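Local coordinates for protein Xaa-Pro dipeptidase (PDB 1WY2) that probably cleaves dipeptides that end in proline, as a two-metal prolidase of the M24B peptidase family working as a homodimer, at residues E152-G157 against R161-K166; L170-M173 against K178-F181; E62-K65 against P71-K74; Y33-S38 against A52-P57. One frame throughout, in Å; residues are numbered along the deposited sequence.

Interaction 1 of 4, residues E152-G157 against R161-K166; sequences EEITEG and REVAAK
Glu153 and Val163 bring the two backbones closest, their CA atoms 6.4 Å apart. Segment 152-157 carries the end of helix 130-153 and the chain leaving it, Ile154 being the first residue beyond helical angles, whereas 161-166 is helical throughout, with Ala165 N bonded to Arg161 O and Lys166 N to Glu162 O. Only side chains bridge the gap. Val163 divides its two methyls between neighbours: CG1 lies 3.9 Å from Ile154 CG1, and CG2 sits 4.1 Å from Glu153 CG. The side chains of Ile154 and Val163 cross at about a right angle, and the CG1 methylene of Ile154 rests against both branches of Val163. Glu153 sends CG anti to its backbone N (chi1 -178°) and then bends at chi2 (62°), which lays its aliphatic part past Val163 and brings the carboxylate up to Lys166. There OE1 forms a rather long salt bridge with Lys166 NZ, at 3.5 Å; OE2 is taken by Lys158 in the turn between the segments, so one carboxylate serves two lysines. The contact thus grades from a buried apolar side to a charged outer one. On the inner side, Ile154 packs on Val209 and Ile211 of strand 208-217 within the M24 catalytic domain, while the opposing helix 160-173 touches the second subunit through Ala164 and Ala165, which meet Lys172 of that chain.

Interaction 2 of 4, residues L170-M173 against K178-F181; sequences LMKM and KPAF
Met171 and Lys172 meet Pro179 where helix 160-173 turns back through a short loop onto the short, weakly bonded strand 178-179, which pairs antiparallel with strand 208-217 in the pita-bread fold of the M24 peptidases. The backbones come closest at Lys172 and Lys178, with CA atoms 5.8 Å apart. The two side chains of the helix both place CG anti to the carbonyl carbon but then part company. Met171 runs out straight as far as SD and bends only at the last torsion (chi3 -82°), which swings its CE methyl to Pro179 CB at 4.1 Å. Lys172 stays extended from CG onward and crosses the same ring obliquely, its CE methylene reaching the ring at CD rather than CB. Ala146 and Ile142 of helix 130-153 and Ala215 of strand 208-217 also touch Met171, making it the buried member of the group. Both lysines carry their charge into the dimer interface: Lys172 NZ bridges to Glu168 of the second subunit, and Lys178 NZ to Asp182 of the second subunit. The first of these bridges anchors the far end of a chain whose CE packs at 4.1 Å against Pro179 CD.

Interaction 3 of 4, residues E62-K65 against P71-K74; sequences EMAK and PVEK
Lys65 and Val72 mark the nearest approach of the two backbones, with CA atoms 5.7 Å apart, one residue near the end of a helix and the other opening a strand in extended conformation (phi/psi -109/132°). Val72 supplies all the contact on the strand's part, and its side chain sets out toward the helix. CG1 stands anti to its backbone N (chi1 -177°), which splits the two methyls between separate targets. CG1 meets Ala64 CB, the alanine methyl, at 4.0 Å. The other, CG2, lies against backbone rather than side chain, 3.8 Å from Ala64 O and 3.9 Å from Lys65 CA. The short alanine side chain probably permits this close approach: with only a methyl between helix and strand, the valine branches settle almost onto the helix backbone. These segments are the second and third members of a beta-alpha-beta unit, in which strand 51-57 leads through helix 58-67 to strand 72-75, laid parallel to the first strand at an outer edge of the six-stranded mixed sheet of the creatinase/prolidase N-terminal domain. Val56 on strand 51-57 touches both Ala64 and Val72, so the helix packs on two adjoining strands at once, and Tyr61, earlier in the helix, covers Val72 as well. Alternation along the strand sends the next side chain, Glu73, to the other face, where it lies on Thr53 and Tyr55. Lys65 takes part through its CA; its fully extended side chain leads away from the strand, the ammonium end departing from the valine methyls.

Interaction 4 of 4, residues Y33-S38 against A52-P57; sequences YISGAS and ATLYVP
Ala37, Ser35 and Leu54 form a small buried packing contact inside the N-terminal domain, joining the end of helix 28-35 to strand 51-57 of the mixed sheet. The backbones remain well apart, Ser35 and Leu54 being closest with 7.7 Å between CA atoms, so a single leucine branch spans the distance. Leu54 CG is anti to the backbone N (chi1 171°), and CD2 continues outward, anti to CA, which makes it the leading atom. That methyl touches Ala37 CB at 3.6 Å and lies 4.1 Å from Ser35 OG. The helix ends in an ST turn: Ser35 OG accepts a hydrogen bond from Ala37 N at 3.1 Å, nearly straight at 159°, around Gly36, whose positive phi (88°) would set a side chain against the preceding carbonyl. The alanine methyl that follows faces the strand, consistent with the turn setting its position. Ser35 OG also bonds to Val31 O, one helical turn back, and Ile45 of strand 44-48 touches both Ser35 and Leu54. An alanine in place of Ser35 would remove the hydroxyl, and is likely to leave Ala37 N without its acceptor and the turn less firmly set against the leucine. With bonds to Val31 O and from Ala37 N, the buried hydroxyl probably pays little for lying beside a methyl, since both partners are backbone of its own helix and turn.

How the interactions relate
Interactions 3 and 4 belong to the N-terminal domain and touch directly through neighbouring strands 72-75 and 51-57, Glu73 N lying 2.8 Å from Leu54 O in a probable hydrogen bond. Interaction 4 is wholly buried, interaction 3 partly buried at the edge of that sheet. Interactions 1 and 2 share helix 160-173 in the M24 domain and both reach the second subunit; both are partly buried, interaction 1 with an exposed lysine, interaction 2 with no touching residue fully exposed. They mix apolar packing with lysine charges, paired within the chain in interaction 1 and across the dimer in interaction 2. The other pair relies mainly on methyl groups, set against helix backbone in interaction 3 and beside a bonded serine hydroxyl in interaction 4.

Interaction 1 of 4, residues E152-G157 against R161-K166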
# COMPACT_ATOMS: atom_id res chain seq x y z
N GLU A 152 -4.15 26.78 -7.37
CA GLU A 152 -4.47 27.43 -8.64
C GLU A 152 -5.61 26.72 -9.37
O GLU A 152 -6.40 27.34 -10.07
CB GLU A 152 -3.23 27.47 -9.53
CG GLU A 152 -3.31 28.43 -10.71
CD GLU A 152 -3.46 29.87 -10.27
OE1 GLU A 152 -2.73 30.29 -9.34
OE2 GLU A 152 -4.28 30.60 -10.87
N GLU A 153 -5.69 25.40 -9.19
CA GLU A 153 -6.71 24.59 -9.84
C GLU A 153 -8.05 24.60 -9.13
O GLU A 153 -9.09 24.36 -9.74
CB GLU A 153 -6.22 23.15 -9.97
CG GLU A 153 -7.18 22.22 -10.68
CD GLU A 153 -7.44 22.64 -12.11
OE1 GLU A 153 -6.46 22.83 -12.86
OE2 GLU A 153 -8.63 22.77 -12.49
N ILE A 154 -8.03 24.86 -7.83
CA ILE A 154 -9.25 24.87 -7.04
C ILE A 154 -10.10 26.12 -7.27
O ILE A 154 -9.66 27.25 -7.03
CB ILE A 154 -8.93 24.73 -5.54
CG1 ILE A 154 -8.44 23.30 -5.27
CG2 ILE A 154 -10.16 25.06 -4.70
CD1 ILE A 154 -7.87 23.10 -3.88
N THR A 155 -11.32 25.89 -7.75
CA THR A 155 -12.28 26.96 -8.02
C THR A 155 -13.67 26.34 -7.90
O THR A 155 -13.82 25.13 -7.98
CB THR A 155 -12.12 27.54 -9.44
OG1 THR A 155 -12.26 26.50 -10.40
CG2 THR A 155 -10.76 28.20 -9.60
N GLU A 156 -14.68 27.18 -7.70
CA GLU A 156 -16.04 26.68 -7.58
C GLU A 156 -16.39 25.85 -8.82
O GLU A 156 -16.08 26.24 -9.94
CB GLU A 156 -17.02 27.85 -7.42
CG GLU A 156 -17.00 28.84 -8.57
CD GLU A 156 -17.52 30.21 -8.17
OE1 GLU A 156 -16.87 30.85 -7.32
OE2 GLU A 156 -18.57 30.63 -8.69
N GLY A 157 -17.02 24.70 -8.60
CA GLY A 157 -17.40 23.84 -9.70
C GLY A 157 -16.48 22.66 -9.94
O GLY A 157 -16.90 21.63 -10.48
N ARG A 161 -11.71 15.11 -6.80
CA ARG A 161 -10.90 14.06 -7.41
C ARG A 161 -10.14 14.52 -8.64
O ARG A 161 -9.03 14.06 -8.91
CB ARG A 161 -11.79 12.87 -7.78
CG ARG A 161 -11.05 11.74 -8.49
CD ARG A 161 -11.24 10.44 -7.75
NE ARG A 161 -12.64 10.22 -7.42
CZ ARG A 161 -13.05 9.38 -6.47
NH1 ARG A 161 -12.17 8.69 -5.77
NH2 ARG A 161 -14.35 9.25 -6.22
N GLU A 162 -10.73 15.44 -9.41
CA GLU A 162 -10.07 15.93 -10.61
C GLU A 162 -8.88 16.80 -10.24
O GLU A 162 -7.86 16.80 -10.94
CB GLU A 162 -11.07 16.69 -11.49
CG GLU A 162 -12.00 15.76 -12.26
CD GLU A 162 -13.08 16.48 -13.04
OE1 GLU A 162 -12.85 17.62 -13.51
OE2 GLU A 162 -14.17 15.90 -13.19
N VAL A 163 -9.01 17.54 -9.14
CA VAL A 163 -7.91 18.39 -8.68
C VAL A 163 -6.78 17.44 -8.26
O VAL A 163 -5.61 17.65 -8.59
CB VAL A 163 -8.33 19.26 -7.47
CG1 VAL A 163 -7.11 19.99 -6.91
CG2 VAL A 163 -9.40 20.25 -7.90
N ALA A 164 -7.15 16.39 -7.53
CA ALA A 164 -6.17 15.41 -7.08
C ALA A 164 -5.45 14.79 -8.27
O ALA A 164 -4.23 14.65 -8.26
CB ALA A 164 -6.86 14.33 -6.25
N ALA A 165 -6.21 14.42 -9.29
CA ALA A 165 -5.63 13.80 -10.47
C ALA A 165 -4.60 14.72 -11.13
O ALA A 165 -3.52 14.27 -11.52
CB ALA A 165 -6.73 13.45 -11.47
N LYS A 166 -4.92 16.01 -11.22
CA LYS A 166 -4.02 16.97 -11.84
C LYS A 166 -2.71 17.15 -11.09
O LYS A 166 -1.64 17.18 -11.71
CB LYS A 166 -4.73 18.33 -11.97
CG LYS A 166 -3.92 19.41 -12.69
CD LYS A 166 -3.78 19.11 -14.18
CE LYS A 166 -3.05 20.24 -14.89
NZ LYS A 166 -3.77 21.54 -14.76

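Interaction 2 of 4, residues L170-M173 against K178-F181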
# COMPACT_ATOMS: atom_id res chain seq x y z
N LEU A 170 1.23 16.11 -11.95
CA LEU A 170 2.32 17.08 -11.86
C LEU A 170 3.48 16.54 -11.04
O LEU A 170 4.65 16.70 -11.42
CB LEU A 170 1.82 18.39 -11.23
CG LEU A 170 2.88 19.47 -11.02
CD1 LEU A 170 3.38 19.98 -12.37
CD2 LEU A 170 2.31 20.61 -10.20
N MET A 171 3.18 15.88 -9.93
CA MET A 171 4.24 15.33 -9.09
C MET A 171 5.06 14.29 -9.85
O MET A 171 6.29 14.29 -9.78
CB MET A 171 3.66 14.70 -7.82
CG MET A 171 3.14 15.71 -6.81
SD MET A 171 2.95 15.04 -5.13
CE MET A 171 1.35 14.23 -5.26
N LYS A 172 4.38 13.43 -10.59
CA LYS A 172 5.07 12.39 -11.36
C LYS A 172 5.94 13.00 -12.46
O LYS A 172 7.05 12.54 -12.71
CB LYS A 172 4.05 11.45 -11.99
CG LYS A 172 3.26 10.65 -10.98
CD LYS A 172 2.06 9.96 -11.63
CE LYS A 172 1.11 9.44 -10.57
NZ LYS A 172 -0.11 8.83 -11.17
N MET A 173 5.43 14.04 -13.11
CA MET A 173 6.19 14.67 -14.18
C MET A 173 7.35 15.48 -13.63
O MET A 173 8.22 15.92 -14.39
CB MET A 173 5.26 15.53 -15.04
CG MET A 173 4.20 14.70 -15.77
SD MET A 173 4.86 13.49 -16.96
CE MET A 173 5.34 12.15 -15.92
N LYS A 178 5.46 8.36 -7.38
CA LYS A 178 4.01 8.39 -7.25
C LYS A 178 3.68 9.18 -5.98
O LYS A 178 4.59 9.63 -5.28
CB LYS A 178 3.46 6.97 -7.13
CG LYS A 178 4.07 6.16 -6.00
CD LYS A 178 3.56 4.73 -6.01
CE LYS A 178 4.21 3.90 -4.92
NZ LYS A 178 3.73 2.49 -4.94
N PRO A 179 2.39 9.38 -5.68
CA PRO A 179 2.04 10.13 -4.47
C PRO A 179 2.46 9.33 -3.24
O PRO A 179 2.45 8.10 -3.27
CB PRO A 179 0.52 10.27 -4.57
CG PRO A 179 0.25 10.20 -6.05
CD PRO A 179 1.18 9.10 -6.49
N ALA A 180 2.83 10.02 -2.17
CA ALA A 180 3.26 9.34 -0.95
C ALA A 180 2.08 8.64 -0.27
O ALA A 180 2.26 7.70 0.51
CB ALA A 180 3.89 10.34 0.02
N PHE A 181 0.88 9.12 -0.58
CA PHE A 181 -0.35 8.56 -0.03
C PHE A 181 -1.52 9.15 -0.82
O PHE A 181 -1.33 10.09 -1.58
CB PHE A 181 -0.46 8.92 1.46
CG PHE A 181 -0.32 10.39 1.75
CD1 PHE A 181 -1.43 11.23 1.67
CD2 PHE A 181 0.91 10.92 2.10
CE1 PHE A 181 -1.30 12.59 1.94
CE2 PHE A 181 1.05 12.29 2.37
CZ PHE A 181 -0.06 13.12 2.29

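Interaction 3 of 4, residues E62-K65 against P71-K74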
# COMPACT_ATOMS: atom_id res chain seq x y z
N GLU A 62 18.05 -11.31 -10.68
CA GLU A 62 18.85 -10.44 -11.54
C GLU A 62 18.90 -8.97 -11.10
O GLU A 62 19.97 -8.38 -11.04
CB GLU A 62 18.36 -10.53 -12.98
CG GLU A 62 18.61 -11.89 -13.62
CD GLU A 62 20.07 -12.32 -13.55
OE1 GLU A 62 20.94 -11.57 -14.04
OE2 GLU A 62 20.35 -13.41 -13.00
N MET A 63 17.74 -8.40 -10.80
CA MET A 63 17.69 -7.00 -10.38
C MET A 63 18.30 -6.81 -9.00
O MET A 63 19.01 -5.84 -8.76
CB MET A 63 16.24 -6.50 -10.39
CG MET A 63 16.11 -5.02 -10.07
SD MET A 63 17.11 -4.00 -11.17
CE MET A 63 16.10 -4.02 -12.66
N ALA A 64 18.01 -7.74 -8.09
CA ALA A 64 18.54 -7.67 -6.73
C ALA A 64 20.06 -7.74 -6.77
O ALA A 64 20.74 -6.97 -6.10
CB ALA A 64 17.98 -8.82 -5.90
N LYS A 65 20.57 -8.66 -7.57
CA LYS A 65 22.01 -8.85 -7.73
C LYS A 65 22.68 -7.56 -8.18
O LYS A 65 23.81 -7.27 -7.81
CB LYS A 65 22.27 -9.95 -8.76
CG LYS A 65 23.73 -10.16 -9.12
CD LYS A 65 23.87 -11.21 -10.22
CE LYS A 65 25.31 -11.35 -10.68
NZ LYS A 65 25.44 -12.34 -11.79
N PRO A 71 25.59 -9.94 -0.53
CA PRO A 71 25.44 -11.16 -1.34
C PRO A 71 23.99 -11.57 -1.54
O PRO A 71 23.21 -11.61 -0.59
CB PRO A 71 26.22 -12.20 -0.54
CG PRO A 71 27.32 -11.38 0.05
CD PRO A 71 26.60 -10.14 0.53
N VAL A 72 23.63 -11.87 -2.79
CA VAL A 72 22.27 -12.27 -3.12
C VAL A 72 22.18 -13.74 -3.49
O VAL A 72 22.98 -14.25 -4.27
CB VAL A 72 21.72 -11.45 -4.31
CG1 VAL A 72 20.27 -11.82 -4.59
CG2 VAL A 72 21.85 -9.96 -4.03
N GLU A 73 21.20 -14.43 -2.89
CA GLU A 73 20.96 -15.84 -3.14
C GLU A 73 19.51 -15.99 -3.61
O GLU A 73 18.60 -15.41 -3.02
CB GLU A 73 21.15 -16.66 -1.86
CG GLU A 73 22.60 -16.87 -1.45
CD GLU A 73 23.35 -17.79 -2.40
OE1 GLU A 73 22.88 -18.93 -2.61
OE2 GLU A 73 24.40 -17.38 -2.93
N LYS A 74 19.30 -16.76 -4.67
CA LYS A 74 17.95 -16.96 -5.18
C LYS A 74 17.43 -18.34 -4.81
O LYS A 74 18.21 -19.27 -4.61
CB LYS A 74 17.91 -16.77 -6.70
CG LYS A 74 18.68 -17.81 -7.50
CD LYS A 74 20.18 -17.63 -7.38
CE LYS A 74 20.92 -18.59 -8.31
NZ LYS A 74 22.40 -18.38 -8.28

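Interaction 4 of 4, residues Y33-S38 against A52-P57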
# COMPACT_ATOMS: atom_id res chain seq x y z
N TYR A 33 16.65 -0.16 3.02
CA TYR A 33 17.51 0.59 3.92
C TYR A 33 18.83 -0.12 4.17
O TYR A 33 19.90 0.49 4.14
CB TYR A 33 16.81 0.81 5.26
CG TYR A 33 17.56 1.73 6.20
CD1 TYR A 33 17.62 3.10 5.96
CD2 TYR A 33 18.18 1.23 7.34
CE1 TYR A 33 18.29 3.96 6.83
CE2 TYR A 33 18.85 2.08 8.22
CZ TYR A 33 18.90 3.44 7.96
OH TYR A 33 19.57 4.28 8.83
N ILE A 34 18.75 -1.43 4.39
CA ILE A 34 19.94 -2.23 4.69
C ILE A 34 20.75 -2.72 3.49
O ILE A 34 21.98 -2.70 3.53
CB ILE A 34 19.54 -3.44 5.56
CG1 ILE A 34 18.91 -2.94 6.86
CG2 ILE A 34 20.75 -4.31 5.86
CD1 ILE A 34 18.25 -4.03 7.68
N SER A 35 20.08 -3.14 2.42
CA SER A 35 20.78 -3.68 1.25
C SER A 35 20.82 -2.79 0.01
O SER A 35 21.69 -2.94 -0.84
CB SER A 35 20.16 -5.02 0.85
OG SER A 35 18.91 -4.82 0.21
N GLY A 36 19.87 -1.86 -0.09
CA GLY A 36 19.82 -0.99 -1.25
C GLY A 36 19.00 -1.62 -2.37
O GLY A 36 18.79 -1.02 -3.42
N ALA A 37 18.52 -2.84 -2.13
CA ALA A 37 17.71 -3.57 -3.10
C ALA A 37 16.22 -3.35 -2.86
O ALA A 37 15.80 -3.08 -1.73
CB ALA A 37 18.03 -5.06 -3.02
N SER A 38 15.42 -3.47 -3.91
CA SER A 38 13.97 -3.28 -3.80
C SER A 38 13.18 -4.44 -4.41
O SER A 38 12.42 -4.24 -5.37
CB SER A 38 13.56 -1.97 -4.46
OG SER A 38 14.23 -0.87 -3.87
N ALA A 52 25.77 -11.66 5.99
CA ALA A 52 24.50 -11.02 5.68
C ALA A 52 24.16 -11.44 4.26
O ALA A 52 24.95 -11.22 3.34
CB ALA A 52 24.63 -9.50 5.77
N THR A 53 22.99 -12.05 4.08
CA THR A 53 22.58 -12.52 2.76
C THR A 53 21.16 -12.10 2.41
O THR A 53 20.27 -12.13 3.25
CB THR A 53 22.64 -14.06 2.69
OG1 THR A 53 23.94 -14.52 3.09
CG2 THR A 53 22.36 -14.55 1.27
N LEU A 54 20.96 -11.71 1.15
CA LEU A 54 19.63 -11.32 0.69
C LEU A 54 19.08 -12.45 -0.17
O LEU A 54 19.62 -12.74 -1.24
CB LEU A 54 19.72 -10.03 -0.14
CG LEU A 54 18.43 -9.62 -0.86
CD1 LEU A 54 17.32 -9.34 0.15
CD2 LEU A 54 18.69 -8.39 -1.72
N TYR A 55 18.02 -13.09 0.30
CA TYR A 55 17.39 -14.18 -0.44
C TYR A 55 16.18 -13.65 -1.19
O TYR A 55 15.35 -12.95 -0.62
CB TYR A 55 16.92 -15.29 0.51
CG TYR A 55 18.03 -15.99 1.25
CD1 TYR A 55 18.55 -15.46 2.43
CD2 TYR A 55 18.57 -17.19 0.77
CE1 TYR A 55 19.58 -16.10 3.12
CE2 TYR A 55 19.59 -17.84 1.45
CZ TYR A 55 20.09 -17.29 2.62
OH TYR A 55 21.09 -17.96 3.30
N VAL A 56 16.09 -13.97 -2.48
CA VAL A 56 14.97 -13.51 -3.29
C VAL A 56 14.48 -14.57 -4.26
O VAL A 56 15.21 -15.51 -4.59
CB VAL A 56 15.36 -12.26 -4.11
CG1 VAL A 56 15.76 -11.12 -3.18
CG2 VAL A 56 16.50 -12.59 -5.05
N PRO A 57 13.23 -14.44 -4.72
CA PRO A 57 12.66 -15.40 -5.67
C PRO A 57 13.37 -15.23 -7.01
O PRO A 57 14.00 -14.20 -7.26
CB PRO A 57 11.19 -14.98 -5.75
CG PRO A 57 10.93 -14.37 -4.41
CD PRO A 57 12.18 -13.55 -4.19